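Local coordinates for putative glutathione-regulated potassium-efflux system protein KefB (Vibrio parahaemolyticus RIMD 2210633, PDB 3C85), which probably acts as a cation:proton antiporter in potassium efflux, this part being its nucleotide-binding TrkA-N domain of Rossmann type, which binds AMP, at residues 40-48 / 65-73; 90-98 / 118-129. One frame throughout, in Å; residues are numbered along the deposited sequence. Where two conformers were deposited one is given.

Contact 1 of 2, residues 40-48 / 65-73; sequences AQVLILGMG and ISLGIEIRE
Glu70 OE1 is gripped from both segments. Met47 N donates to Glu70 OE1 across the contact at 2.7 Å, nearly along the C-O bond, and a nitrogen of Arg72 comes from above the carboxylate plane. This is the end of the first beta-alpha-beta unit of a Rossmann-type fold. Parallel strands 42-45 and 66-70 lead into it, and helix 49-62 connects them. Glu70 and Arg72 belong to the AMP site, though no AMP is bound to this chain. Gly46 and Gly48 fit the GxGxxG pattern of nucleotide-binding turns.

The ladder begins with a fork. Gln41 N and Val42 N reach Ile65 O from opposite faces of its plane. It ends where Gly46 N meets Ile69 O at 2.7 Å. On one sheet face, Leu45 CD2 lies beside Ile69 CG1 at 3.6 Å, and Leu43 CD1 touches the same CG1. On the other, Met47 CG folds over Gly68 CA at 3.8 Å.

Glu70 CG is anti to the backbone N (chi1 174°), and the chain then bends at chi2, bringing the carboxylate to the turn. Arg72 grips this carboxylate side-on in a salt bridge: Arg72 NH2 meets Glu70 OE1, and Arg72 NE lies 2.7 Å from Glu70 OE2.

Contact 2 of 2, residues 90-98 / 118-129; sequences DATDPDFWE and GNQTALEQLQRR
Thr92 CA and Ala122 CA lie 4.9 Å apart, while the axes of segment 94-98 and of the 118-128 part of helix 116-128, inclined at 42°, come no closer than 10.3 Å. Side chains and the turn before helix 94-98 therefore make the contact. Trp97 is the main bridge. Its CG is anti to the carbonyl carbon (chi1 -72°), and the indole reaches helix 116-128. Gln125 CB sits over one face of the five-membered ring, 3.6 Å from its centroid, a CH-pi contact. At the far end of the indole, CZ3 and CH2 touch Leu126 CD1. Trp97 NE1 donates back to Ala91 O at 2.7 Å, with the acceptor in the ring plane, and this fixes the rotation of the indole.

Arg129 closes the C-terminal end. One face of its guanidinium rests on Trp97 CB, and Glu98 CG lies at its edge. The exact placement of this guanidinium is somewhat uncertain.

At the other end, the Asp90-Asp93 type I turn meets the helix. Thr92 CB packs against Thr121 CG2 at 3.7 Å, and Thr92 CG2 lies 3.8 Å from Gly118 O. Asp90 OD1 takes both Thr92 N, in an Asx turn, and Thr92 OG1, from the same face of its carboxylate. Asp93 caps helix 94-98 through Asp95 N. Asp90 and Ala91 belong to the AMP site, and the turn carrying them lies on helix 116-128.

Leu43 and Leu45 of strand 42-45 meet Trp97, and Leu45 also touches Ala91 and Ala122. Leu126 packs on Val109 of strand 108-111, so both segments cover the same side of the parallel sheet. Gln120 and Leu123 of helix 116-128 pack on helix 142-151.

From the N terminus, strand 42-45 runs into helix 49-62, and strand 66-70 returns beside it. Contact 1 closes that loop before contact 2 opens. The chain then passes through helix 73-81 and strand 86-88 to segment 90-98. Contact 2 closes the loop 99-117, which holds strand 108-111, when helix 116-128 returns to segment 90-98. The two are in series, neither nested nor crossed. They still meet in space, with centres about 13 Å apart. Ile69 CG2 packs on Phe96 CZ at 3.5 Å, and Ile71 CD1 lies near Asp90 CG. Contact 1 joins two neighbouring parallel strands; contact 2 joins segments lying against the sheet. Together they carry Glu70, Arg72, Asp90 and Ala91.

Contact 1 of 2, residues 40-48 / 65-73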
ATOM      1  N   ALA A  40     -12.952 -21.184   6.414  1.00 27.56           N
ATOM      2  CA  ALA A  40     -12.202 -19.910   6.326  1.00 28.13           C
ATOM      3  C   ALA A  40     -11.410 -19.662   7.604  1.00 28.72           C
ATOM      4  O   ALA A  40     -11.941 -19.800   8.709  1.00 29.84           O
ATOM      5  CB  ALA A  40     -13.161 -18.728   6.050  1.00 27.45           C
ATOM      6  N   GLN A  41     -10.132 -19.321   7.445  1.00 28.87           N
ATOM      7  CA  GLN A  41      -9.255 -19.039   8.562  1.00 28.00           C
ATOM      8  C   GLN A  41      -9.023 -17.534   8.692  1.00 27.19           C
ATOM      9  O   GLN A  41      -8.557 -17.062   9.738  1.00 26.90           O
ATOM     10  CB  GLN A  41      -7.938 -19.743   8.354  1.00 28.88           C
ATOM     11  CG  GLN A  41      -8.045 -21.273   8.432  1.00 31.04           C
ATOM     12  CD  GLN A  41      -6.722 -21.944   8.226  1.00 35.13           C
ATOM     13  OE1 GLN A  41      -6.405 -22.433   7.128  1.00 39.28           O
ATOM     14  NE2 GLN A  41      -5.942 -21.999   9.268  1.00 32.36           N
ATOM     15  N   VAL A  42      -9.349 -16.780   7.631  1.00 25.88           N
ATOM     16  CA  VAL A  42      -9.187 -15.311   7.609  1.00 24.57           C
ATOM     17  C   VAL A  42     -10.542 -14.729   7.229  1.00 24.62           C
ATOM     18  O   VAL A  42     -11.150 -15.201   6.284  1.00 24.01           O
ATOM     19  CB  VAL A  42      -8.105 -14.838   6.571  1.00 24.67           C
ATOM     20  CG1 VAL A  42      -7.923 -13.312   6.619  1.00 24.14           C
ATOM     21  CG2 VAL A  42      -6.751 -15.515   6.841  1.00 25.09           C
ATOM     22  N   LEU A  43     -11.027 -13.757   7.996  1.00 22.74           N
ATOM     23  CA  LEU A  43     -12.201 -12.987   7.620  1.00 23.73           C
ATOM     24  C   LEU A  43     -11.684 -11.628   7.159  1.00 22.55           C
ATOM     25  O   LEU A  43     -10.933 -10.979   7.900  1.00 23.80           O
ATOM     26  CB  LEU A  43     -13.089 -12.804   8.828  1.00 24.31           C
ATOM     27  CG  LEU A  43     -14.546 -12.452   8.757  1.00 29.65           C
ATOM     28  CD1 LEU A  43     -15.350 -13.332   7.771  1.00 33.42           C
ATOM     29  CD2 LEU A  43     -15.061 -12.697  10.186  1.00 32.65           C
ATOM     30  N   ILE A  44     -12.027 -11.210   5.942  1.00 21.88           N
ATOM     31  CA  ILE A  44     -11.561  -9.886   5.451  1.00 21.12           C
ATOM     32  C   ILE A  44     -12.771  -8.958   5.385  1.00 21.53           C
ATOM     33  O   ILE A  44     -13.668  -9.148   4.610  1.00 21.83           O
ATOM     34  CB  ILE A  44     -10.856  -9.976   4.090  1.00 21.45           C
ATOM     35  CG1 ILE A  44      -9.679 -10.981   4.204  1.00 19.27           C
ATOM     36  CG2 ILE A  44     -10.384  -8.572   3.621  1.00 21.07           C
ATOM     37  CD1 ILE A  44      -8.960 -11.191   2.898  1.00 20.07           C
ATOM     38  N   LEU A  45     -12.825  -7.978   6.253  1.00 22.48           N
ATOM     39  CA  LEU A  45     -14.007  -7.136   6.294  1.00 21.88           C
ATOM     40  C   LEU A  45     -13.774  -5.929   5.377  1.00 24.02           C
ATOM     41  O   LEU A  45     -13.018  -5.006   5.734  1.00 24.28           O
ATOM     42  CB  LEU A  45     -14.241  -6.682   7.731  1.00 22.69           C
ATOM     43  CG  LEU A  45     -14.461  -7.824   8.758  1.00 25.02           C
ATOM     44  CD1 LEU A  45     -14.656  -7.228  10.154  1.00 24.95           C
ATOM     45  CD2 LEU A  45     -15.690  -8.632   8.352  1.00 25.39           C
ATOM     46  N   GLY A  46     -14.427  -5.915   4.218  1.00 22.48           N
ATOM     47  CA  GLY A  46     -14.261  -4.788   3.277  1.00 21.91           C
ATOM     48  C   GLY A  46     -13.508  -5.417   2.141  1.00 21.80           C
ATOM     49  O   GLY A  46     -12.401  -5.909   2.353  1.00 21.43           O
HETATM   50  N   MSE A  47     -14.109  -5.436   0.948  1.00 21.04           N
HETATM   51  CA  MSE A  47     -13.428  -5.965  -0.239  1.00 21.73           C
HETATM   52  C   MSE A  47     -13.359  -4.925  -1.353  1.00 22.33           C
HETATM   53  O   MSE A  47     -13.628  -5.225  -2.538  1.00 22.66           O
HETATM   54  CB  MSE A  47     -14.102  -7.275  -0.729  1.00 21.86           C
HETATM   55  CG  MSE A  47     -13.888  -8.410   0.191  1.00 18.19           C
HETATM   56 SE   MSE A  47     -12.071  -9.089   0.256  0.70 20.38          SE
HETATM   57  CE  MSE A  47     -11.903  -9.689  -1.604  1.00 21.40           C
ATOM     58  N   GLY A  48     -13.012  -3.702  -0.963  1.00 22.74           N
ATOM     59  CA  GLY A  48     -12.623  -2.618  -1.908  1.00 21.34           C
ATOM     60  C   GLY A  48     -11.216  -3.024  -2.303  1.00 22.64           C
ATOM     61  O   GLY A  48     -10.844  -4.177  -2.082  1.00 22.79           O
ATOM     62  N   ILE A  65      -8.100 -19.560   1.832  1.00 32.36           N
ATOM     63  CA  ILE A  65      -8.242 -19.544   3.291  1.00 30.52           C
ATOM     64  C   ILE A  65      -9.079 -18.387   3.802  1.00 29.68           C
ATOM     65  O   ILE A  65      -9.295 -18.267   5.039  1.00 28.73           O
ATOM     66  CB  ILE A  65      -6.873 -19.476   3.974  1.00 30.10           C
ATOM     67  CG1 ILE A  65      -6.077 -18.242   3.521  1.00 29.35           C
ATOM     68  CG2 ILE A  65      -6.096 -20.741   3.680  1.00 31.85           C
ATOM     69  CD1 ILE A  65      -4.931 -17.850   4.513  1.00 30.05           C
ATOM     70  N   SER A  66      -9.534 -17.537   2.872  1.00 27.42           N
ATOM     71  CA  SER A  66     -10.211 -16.299   3.273  1.00 25.87           C
ATOM     72  C   SER A  66     -11.681 -16.237   2.898  1.00 25.73           C
ATOM     73  O   SER A  66     -12.086 -16.827   1.901  1.00 25.45           O
ATOM     74  CB  SER A  66      -9.521 -15.066   2.659  1.00 26.16           C
ATOM     75  OG  SER A  66      -8.143 -14.971   2.994  1.00 25.13           O
ATOM     76  N   LEU A  67     -12.442 -15.471   3.689  1.00 24.45           N
ATOM     77  CA  LEU A  67     -13.830 -15.106   3.397  1.00 23.22           C
ATOM     78  C   LEU A  67     -13.934 -13.574   3.474  1.00 23.44           C
ATOM     79  O   LEU A  67     -13.650 -12.983   4.504  1.00 22.21           O
ATOM     80  CB  LEU A  67     -14.780 -15.743   4.419  1.00 24.00           C
ATOM     81  CG  LEU A  67     -16.248 -15.321   4.269  1.00 22.57           C
ATOM     82  CD1 LEU A  67     -16.837 -15.772   2.894  1.00 22.43           C
ATOM     83  CD2 LEU A  67     -17.105 -15.896   5.448  1.00 22.91           C
ATOM     84  N   GLY A  68     -14.343 -12.944   2.371  1.00 23.06           N
ATOM     85  CA  GLY A  68     -14.487 -11.493   2.310  1.00 22.59           C
ATOM     86  C   GLY A  68     -15.923 -11.146   2.625  1.00 23.02           C
ATOM     87  O   GLY A  68     -16.825 -11.883   2.258  1.00 24.17           O
ATOM     88  N   ILE A  69     -16.113 -10.050   3.360  1.00 23.19           N
ATOM     89  CA  ILE A  69     -17.431  -9.497   3.673  1.00 23.86           C
ATOM     90  C   ILE A  69     -17.467  -8.106   3.040  1.00 24.64           C
ATOM     91  O   ILE A  69     -16.545  -7.300   3.245  1.00 24.88           O
ATOM     92  CB  ILE A  69     -17.661  -9.387   5.226  1.00 24.19           C
ATOM     93  CG1 ILE A  69     -17.336 -10.721   5.936  1.00 24.83           C
ATOM     94  CG2 ILE A  69     -19.050  -8.762   5.538  1.00 23.67           C
ATOM     95  CD1 ILE A  69     -18.067 -11.952   5.440  1.00 27.75           C
ATOM     96  N   GLU A  70     -18.507  -7.834   2.251  1.00 24.81           N
ATOM     97  CA  GLU A  70     -18.573  -6.622   1.436  1.00 25.20           C
ATOM     98  C   GLU A  70     -20.002  -6.033   1.423  1.00 25.37           C
ATOM     99  O   GLU A  70     -20.970  -6.744   1.141  1.00 25.71           O
ATOM    100  CB  GLU A  70     -18.092  -6.992   0.023  1.00 24.85           C
ATOM    101  CG  GLU A  70     -18.229  -5.880  -1.038  1.00 26.42           C
ATOM    102  CD  GLU A  70     -17.629  -4.574  -0.599  1.00 27.95           C
ATOM    103  OE1 GLU A  70     -16.429  -4.576  -0.249  1.00 31.77           O
ATOM    104  OE2 GLU A  70     -18.353  -3.547  -0.586  1.00 28.10           O
ATOM    105  N   ILE A  71     -20.140  -4.760   1.770  1.00 24.91           N
ATOM    106  CA  ILE A  71     -21.466  -4.135   1.861  1.00 28.11           C
ATOM    107  C   ILE A  71     -22.158  -3.948   0.501  1.00 28.40           C
ATOM    108  O   ILE A  71     -23.403  -3.977   0.410  1.00 29.35           O
ATOM    109  CB  ILE A  71     -21.435  -2.816   2.658  1.00 27.71           C
ATOM    110  CG1 ILE A  71     -22.824  -2.532   3.261  1.00 29.27           C
ATOM    111  CG2 ILE A  71     -20.842  -1.663   1.812  1.00 28.84           C
ATOM    112  CD1 ILE A  71     -22.881  -1.349   4.268  1.00 29.08           C
ATOM    113  N   ARG A  72     -21.354  -3.785  -0.547  1.00 28.42           N
ATOM    114  CA  ARG A  72     -21.883  -3.590  -1.918  1.00 30.65           C
ATOM    115  C   ARG A  72     -22.236  -4.929  -2.558  1.00 31.36           C
ATOM    116  O   ARG A  72     -21.342  -5.699  -2.952  1.00 31.16           O
ATOM    117  CB  ARG A  72     -20.864  -2.866  -2.816  1.00 30.13           C
ATOM    118  CG  ARG A  72     -20.359  -1.464  -2.346  1.00 31.81           C
ATOM    119  CD  ARG A  72     -19.084  -1.053  -3.100  1.00 31.22           C
ATOM    120  NE  ARG A  72     -17.932  -1.864  -2.667  1.00 29.94           N
ATOM    121  CZ  ARG A  72     -16.855  -2.144  -3.409  1.00 31.06           C
ATOM    122  NH1 ARG A  72     -16.720  -1.683  -4.651  1.00 30.54           N
ATOM    123  NH2 ARG A  72     -15.905  -2.909  -2.908  1.00 34.99           N
ATOM    124  N   GLU A  73     -23.533  -5.200  -2.679  1.00 32.33           N
ATOM    125  CA  GLU A  73     -24.011  -6.443  -3.273  1.00 34.29           C
ATOM    126  C   GLU A  73     -23.456  -6.675  -4.689  1.00 33.98           C
ATOM    127  O   GLU A  73     -23.022  -7.799  -5.020  1.00 33.45           O
ATOM    128  CB  GLU A  73     -25.553  -6.503  -3.249  1.00 34.74           C
ATOM    129  CG  GLU A  73     -26.091  -6.780  -1.847  1.00 35.96           C
ATOM    130  CD  GLU A  73     -27.592  -7.090  -1.782  0.70 36.22           C
ATOM    131  OE1 GLU A  73     -28.316  -7.089  -2.817  0.70 38.16           O
ATOM    132  OE2 GLU A  73     -28.047  -7.335  -0.653  0.70 38.49           O
TER

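Contact 2 of 2, residues 90-98 / 118-129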
ATOM      1  N   ASP A  90     -23.106  -6.026   6.098  1.00 28.83           N
ATOM      2  CA  ASP A  90     -22.588  -4.786   6.719  1.00 29.47           C
ATOM      3  C   ASP A  90     -21.920  -5.178   8.027  1.00 29.17           C
ATOM      4  O   ASP A  90     -22.611  -5.419   9.029  1.00 29.54           O
ATOM      5  CB  ASP A  90     -23.760  -3.820   6.961  1.00 29.51           C
ATOM      6  CG  ASP A  90     -23.350  -2.508   7.652  1.00 30.77           C
ATOM      7  OD1 ASP A  90     -22.177  -2.333   8.066  1.00 28.75           O
ATOM      8  OD2 ASP A  90     -24.256  -1.655   7.821  1.00 34.90           O
ATOM      9  N   ALA A  91     -20.581  -5.237   8.028  1.00 29.16           N
ATOM     10  CA  ALA A  91     -19.844  -5.635   9.227  1.00 29.28           C
ATOM     11  C   ALA A  91     -19.972  -4.659  10.433  1.00 30.18           C
ATOM     12  O   ALA A  91     -19.541  -5.001  11.527  1.00 30.27           O
ATOM     13  CB  ALA A  91     -18.398  -5.959   8.912  1.00 29.23           C
ATOM     14  N   THR A  92     -20.609  -3.499  10.254  1.00 30.58           N
ATOM     15  CA  THR A  92     -20.883  -2.595  11.387  1.00 32.43           C
ATOM     16  C   THR A  92     -22.216  -2.892  12.081  1.00 33.27           C
ATOM     17  O   THR A  92     -22.540  -2.309  13.133  1.00 34.17           O
ATOM     18  CB  THR A  92     -20.887  -1.091  10.964  1.00 32.60           C
ATOM     19  OG1 THR A  92     -22.027  -0.846  10.127  1.00 33.50           O
ATOM     20  CG2 THR A  92     -19.654  -0.737  10.199  1.00 31.68           C
ATOM     21  N   ASP A  93     -23.003  -3.787  11.496  1.00 34.00           N
ATOM     22  CA  ASP A  93     -24.379  -4.053  11.965  1.00 35.51           C
ATOM     23  C   ASP A  93     -24.389  -5.272  12.873  1.00 35.60           C
ATOM     24  O   ASP A  93     -23.994  -6.349  12.420  1.00 35.74           O
ATOM     25  CB  ASP A  93     -25.253  -4.288  10.735  1.00 36.37           C
ATOM     26  CG  ASP A  93     -26.724  -4.362  11.057  1.00 39.31           C
ATOM     27  OD1 ASP A  93     -27.082  -4.499  12.240  1.00 41.34           O
ATOM     28  OD2 ASP A  93     -27.525  -4.311  10.104  1.00 42.81           O
ATOM     29  N   PRO A  94     -24.810  -5.116  14.164  1.00 36.62           N
ATOM     30  CA  PRO A  94     -24.965  -6.243  15.086  1.00 36.84           C
ATOM     31  C   PRO A  94     -25.803  -7.386  14.547  1.00 38.23           C
ATOM     32  O   PRO A  94     -25.566  -8.535  14.928  1.00 38.58           O
ATOM     33  CB  PRO A  94     -25.700  -5.639  16.313  1.00 36.83           C
ATOM     34  CG  PRO A  94     -26.049  -4.261  15.967  1.00 38.10           C
ATOM     35  CD  PRO A  94     -25.126  -3.836  14.832  1.00 36.59           C
ATOM     36  N   ASP A  95     -26.793  -7.074  13.707  1.00 38.96           N
ATOM     37  CA  ASP A  95     -27.674  -8.080  13.105  1.00 39.94           C
ATOM     38  C   ASP A  95     -26.927  -8.946  12.077  1.00 39.13           C
ATOM     39  O   ASP A  95     -27.256 -10.117  11.899  1.00 39.71           O
ATOM     40  CB  ASP A  95     -28.869  -7.416  12.410  1.00 41.11           C
ATOM     41  CG  ASP A  95     -29.894  -6.872  13.382  1.00 45.73           C
ATOM     42  OD1 ASP A  95     -29.739  -7.041  14.618  1.00 48.80           O
ATOM     43  OD2 ASP A  95     -30.883  -6.267  12.890  1.00 50.61           O
ATOM     44  N   PHE A  96     -25.946  -8.370  11.396  1.00 37.78           N
ATOM     45  CA  PHE A  96     -25.060  -9.151  10.528  1.00 37.05           C
ATOM     46  C   PHE A  96     -24.310 -10.168  11.371  1.00 36.86           C
ATOM     47  O   PHE A  96     -24.314 -11.340  11.060  1.00 36.70           O
ATOM     48  CB  PHE A  96     -24.054  -8.274   9.789  1.00 36.25           C
ATOM     49  CG  PHE A  96     -22.990  -9.061   9.084  1.00 35.89           C
ATOM     50  CD1 PHE A  96     -23.278  -9.714   7.897  1.00 35.13           C
ATOM     51  CD2 PHE A  96     -21.713  -9.192   9.630  1.00 36.28           C
ATOM     52  CE1 PHE A  96     -22.297 -10.450   7.219  1.00 34.75           C
ATOM     53  CE2 PHE A  96     -20.733  -9.936   8.966  1.00 38.00           C
ATOM     54  CZ  PHE A  96     -21.045 -10.585   7.758  1.00 36.37           C
ATOM     55  N   TRP A  97     -23.688  -9.709  12.457  1.00 36.42           N
ATOM     56  CA  TRP A  97     -22.896 -10.580  13.313  1.00 36.89           C
ATOM     57  C   TRP A  97     -23.704 -11.681  14.003  1.00 38.58           C
ATOM     58  O   TRP A  97     -23.168 -12.757  14.318  1.00 37.73           O
ATOM     59  CB  TRP A  97     -22.105  -9.736  14.304  1.00 36.68           C
ATOM     60  CG  TRP A  97     -20.973  -9.013  13.612  1.00 35.42           C
ATOM     61  CD1 TRP A  97     -20.964  -7.728  13.156  1.00 35.44           C
ATOM     62  CD2 TRP A  97     -19.715  -9.586  13.242  1.00 34.51           C
ATOM     63  NE1 TRP A  97     -19.738  -7.444  12.547  1.00 33.89           N
ATOM     64  CE2 TRP A  97     -18.966  -8.575  12.576  1.00 36.02           C
ATOM     65  CE3 TRP A  97     -19.145 -10.858  13.410  1.00 35.81           C
ATOM     66  CZ2 TRP A  97     -17.675  -8.792  12.086  1.00 34.49           C
ATOM     67  CZ3 TRP A  97     -17.858 -11.076  12.918  1.00 36.80           C
ATOM     68  CH2 TRP A  97     -17.141 -10.045  12.265  1.00 36.84           C
ATOM     69  N   GLU A  98     -24.982 -11.433  14.175  1.00 39.19           N
ATOM     70  CA  GLU A  98     -25.853 -12.398  14.809  1.00 42.07           C
ATOM     71  C   GLU A  98     -26.103 -13.582  13.890  1.00 41.77           C
ATOM     72  O   GLU A  98     -26.428 -14.637  14.346  1.00 41.75           O
ATOM     73  CB  GLU A  98     -27.161 -11.751  15.251  1.00 42.56           C
ATOM     74  CG  GLU A  98     -27.173 -11.326  16.704  1.00 49.11           C
ATOM     75  CD  GLU A  98     -27.449 -12.482  17.629  1.00 55.07           C
ATOM     76  OE1 GLU A  98     -28.497 -13.109  17.475  1.00 59.20           O
ATOM     77  OE2 GLU A  98     -26.613 -12.781  18.498  1.00 58.33           O
ATOM     78  N   GLY A 118     -15.909   2.681  10.524  1.00 30.06           N
ATOM     79  CA  GLY A 118     -16.410   1.322  10.225  1.00 29.23           C
ATOM     80  C   GLY A 118     -15.519   0.220  10.772  1.00 28.14           C
ATOM     81  O   GLY A 118     -16.008  -0.797  11.284  1.00 28.45           O
ATOM     82  N   ASN A 119     -14.203   0.381  10.618  1.00 27.74           N
ATOM     83  CA  ASN A 119     -13.245  -0.577  11.182  1.00 26.22           C
ATOM     84  C   ASN A 119     -13.351  -0.630  12.701  1.00 26.65           C
ATOM     85  O   ASN A 119     -13.286  -1.699  13.293  1.00 24.92           O
ATOM     86  CB  ASN A 119     -11.816  -0.212  10.740  1.00 24.98           C
ATOM     87  CG  ASN A 119     -11.603  -0.492   9.269  1.00 25.59           C
ATOM     88  OD1 ASN A 119     -11.849  -1.581   8.815  1.00 27.78           O
ATOM     89  ND2 ASN A 119     -11.147   0.511   8.513  1.00 28.58           N
ATOM     90  N   GLN A 120     -13.528   0.545  13.313  1.00 27.72           N
ATOM     91  CA  GLN A 120     -13.685   0.653  14.770  1.00 28.90           C
ATOM     92  C   GLN A 120     -14.960  -0.045  15.238  1.00 28.86           C
ATOM     93  O   GLN A 120     -14.936  -0.825  16.194  1.00 29.03           O
ATOM     94  CB  GLN A 120     -13.631   2.132  15.232  1.00 29.39           C
ATOM     95  CG  GLN A 120     -12.189   2.732  15.469  1.00 33.46           C
ATOM     96  CD  GLN A 120     -11.506   2.255  16.789  1.00 38.82           C
ATOM     97  OE1 GLN A 120     -12.018   1.370  17.477  1.00 42.05           O
ATOM     98  NE2 GLN A 120     -10.317   2.845  17.123  1.00 37.88           N
ATOM     99  N   THR A 121     -16.070   0.192  14.533  1.00 28.92           N
ATOM    100  CA  THR A 121     -17.357  -0.462  14.867  1.00 28.96           C
ATOM    101  C   THR A 121     -17.317  -1.986  14.633  1.00 28.97           C
ATOM    102  O   THR A 121     -17.790  -2.753  15.472  1.00 29.61           O
ATOM    103  CB  THR A 121     -18.519   0.222  14.112  1.00 28.76           C
ATOM    104  OG1 THR A 121     -18.488   1.614  14.444  1.00 30.61           O
ATOM    105  CG2 THR A 121     -19.904  -0.356  14.498  1.00 30.37           C
ATOM    106  N   ALA A 122     -16.687  -2.417  13.544  1.00 29.34           N
ATOM    107  CA  ALA A 122     -16.492  -3.842  13.286  1.00 28.82           C
ATOM    108  C   ALA A 122     -15.708  -4.505  14.393  1.00 29.04           C
ATOM    109  O   ALA A 122     -16.066  -5.586  14.806  1.00 29.36           O
ATOM    110  CB  ALA A 122     -15.801  -4.075  11.968  1.00 28.34           C
ATOM    111  N   LEU A 123     -14.630  -3.868  14.852  1.00 29.80           N
ATOM    112  CA  LEU A 123     -13.833  -4.376  15.967  1.00 30.24           C
ATOM    113  C   LEU A 123     -14.674  -4.569  17.238  1.00 31.84           C
ATOM    114  O   LEU A 123     -14.570  -5.604  17.909  1.00 30.38           O
ATOM    115  CB  LEU A 123     -12.645  -3.454  16.220  1.00 30.31           C
ATOM    116  CG  LEU A 123     -11.784  -3.635  17.481  1.00 30.92           C
ATOM    117  CD1 LEU A 123     -10.980  -4.918  17.429  1.00 28.60           C
ATOM    118  CD2 LEU A 123     -10.879  -2.433  17.634  1.00 28.45           C
ATOM    119  N   GLU A 124     -15.501  -3.575  17.565  1.00 33.25           N
ATOM    120  CA  GLU A 124     -16.434  -3.685  18.702  1.00 36.66           C
ATOM    121  C   GLU A 124     -17.387  -4.883  18.574  1.00 36.16           C
ATOM    122  O   GLU A 124     -17.687  -5.571  19.565  1.00 36.45           O
ATOM    123  CB  GLU A 124     -17.257  -2.392  18.839  1.00 36.44           C
ATOM    124  CG  GLU A 124     -16.421  -1.182  19.263  1.00 38.80           C
ATOM    125  CD  GLU A 124     -17.220   0.135  19.354  0.75 40.75           C
ATOM    126  OE1 GLU A 124     -18.436   0.106  19.038  1.00 44.76           O
ATOM    127  OE2 GLU A 124     -16.638   1.189  19.750  0.75 46.05           O
ATOM    128  N   GLN A 125     -17.872  -5.137  17.360  1.00 35.54           N
ATOM    129  CA  GLN A 125     -18.817  -6.231  17.164  1.00 35.39           C
ATOM    130  C   GLN A 125     -18.120  -7.559  17.422  1.00 35.73           C
ATOM    131  O   GLN A 125     -18.671  -8.447  18.073  1.00 36.18           O
ATOM    132  CB  GLN A 125     -19.431  -6.188  15.759  1.00 35.11           C
ATOM    133  CG  GLN A 125     -20.413  -5.065  15.539  1.00 36.01           C
ATOM    134  CD  GLN A 125     -21.517  -5.045  16.588  1.00 40.06           C
ATOM    135  OE1 GLN A 125     -22.139  -6.064  16.874  1.00 41.66           O
ATOM    136  NE2 GLN A 125     -21.769  -3.874  17.154  1.00 41.57           N
ATOM    137  N   LEU A 126     -16.889  -7.665  16.938  0.50 35.53           N
ATOM    138  CA  LEU A 126     -16.078  -8.865  17.090  0.50 35.58           C
ATOM    139  C   LEU A 126     -15.722  -9.111  18.551  0.50 36.82           C
ATOM    140  O   LEU A 126     -15.638 -10.257  18.994  0.50 36.52           O
ATOM    141  CB  LEU A 126     -14.812  -8.679  16.267  0.50 35.61           C
ATOM    142  CG  LEU A 126     -13.846  -9.802  15.910  0.50 35.62           C
ATOM    143  CD1 LEU A 126     -14.543 -10.965  15.220  0.50 33.06           C
ATOM    144  CD2 LEU A 126     -12.784  -9.206  14.998  0.50 34.08           C
ATOM    145  N   GLN A 127     -15.500  -8.026  19.290  1.00 37.02           N
ATOM    146  CA  GLN A 127     -15.191  -8.097  20.721  1.00 39.19           C
ATOM    147  C   GLN A 127     -16.381  -8.507  21.576  1.00 40.87           C
ATOM    148  O   GLN A 127     -16.240  -9.242  22.572  1.00 41.84           O
ATOM    149  CB  GLN A 127     -14.642  -6.775  21.213  1.00 38.55           C
ATOM    150  CG  GLN A 127     -13.259  -6.552  20.711  1.00 38.39           C
ATOM    151  CD  GLN A 127     -12.779  -5.150  20.926  1.00 37.16           C
ATOM    152  OE1 GLN A 127     -11.583  -4.919  20.944  1.00 37.01           O
ATOM    153  NE2 GLN A 127     -13.706  -4.198  21.071  1.00 37.05           N
ATOM    154  N   ARG A 128     -17.567  -8.067  21.195  1.00 42.74           N
ATOM    155  CA  ARG A 128     -18.690  -8.466  22.007  1.00 45.12           C
ATOM    156  C   ARG A 128     -19.253  -9.861  21.700  1.00 45.78           C
ATOM    157  O   ARG A 128     -20.099 -10.370  22.445  1.00 45.74           O
ATOM    158  CB  ARG A 128     -19.723  -7.352  22.147  1.00 46.35           C
ATOM    159  CG  ARG A 128     -20.496  -7.005  20.958  1.00 49.19           C
ATOM    160  CD  ARG A 128     -21.262  -5.730  21.266  1.00 56.03           C
ATOM    161  NE  ARG A 128     -22.595  -5.772  20.674  1.00 59.84           N
ATOM    162  CZ  ARG A 128     -23.695  -6.132  21.327  1.00 61.89           C
ATOM    163  NH1 ARG A 128     -23.637  -6.465  22.614  1.00 62.79           N
ATOM    164  NH2 ARG A 128     -24.865  -6.145  20.691  1.00 61.64           N
ATOM    165  N   ARG A 129     -18.748 -10.486  20.634  1.00 45.62           N
ATOM    166  CA  ARG A 129     -18.961 -11.919  20.392  1.00 46.45           C
ATOM    167  C   ARG A 129     -17.799 -12.761  20.916  1.00 45.47           C
ATOM    168  O   ARG A 129     -17.734 -13.945  20.621  1.00 45.62           O
ATOM    169  CB  ARG A 129     -19.161 -12.207  18.898  1.00 47.27           C
ATOM    170  CG  ARG A 129     -20.611 -12.117  18.427  1.00 50.50           C
ATOM    171  CD  ARG A 129     -20.992 -10.696  18.100  1.00 54.22           C
ATOM    172  NE  ARG A 129     -22.440 -10.490  17.997  1.00 57.18           N
ATOM    173  CZ  ARG A 129     -22.975  -9.311  17.677  1.00 58.20           C
ATOM    174  NH1 ARG A 129     -22.167  -8.276  17.434  1.00 56.07           N
ATOM    175  NH2 ARG A 129     -24.294  -9.165  17.583  1.00 56.94           N
TER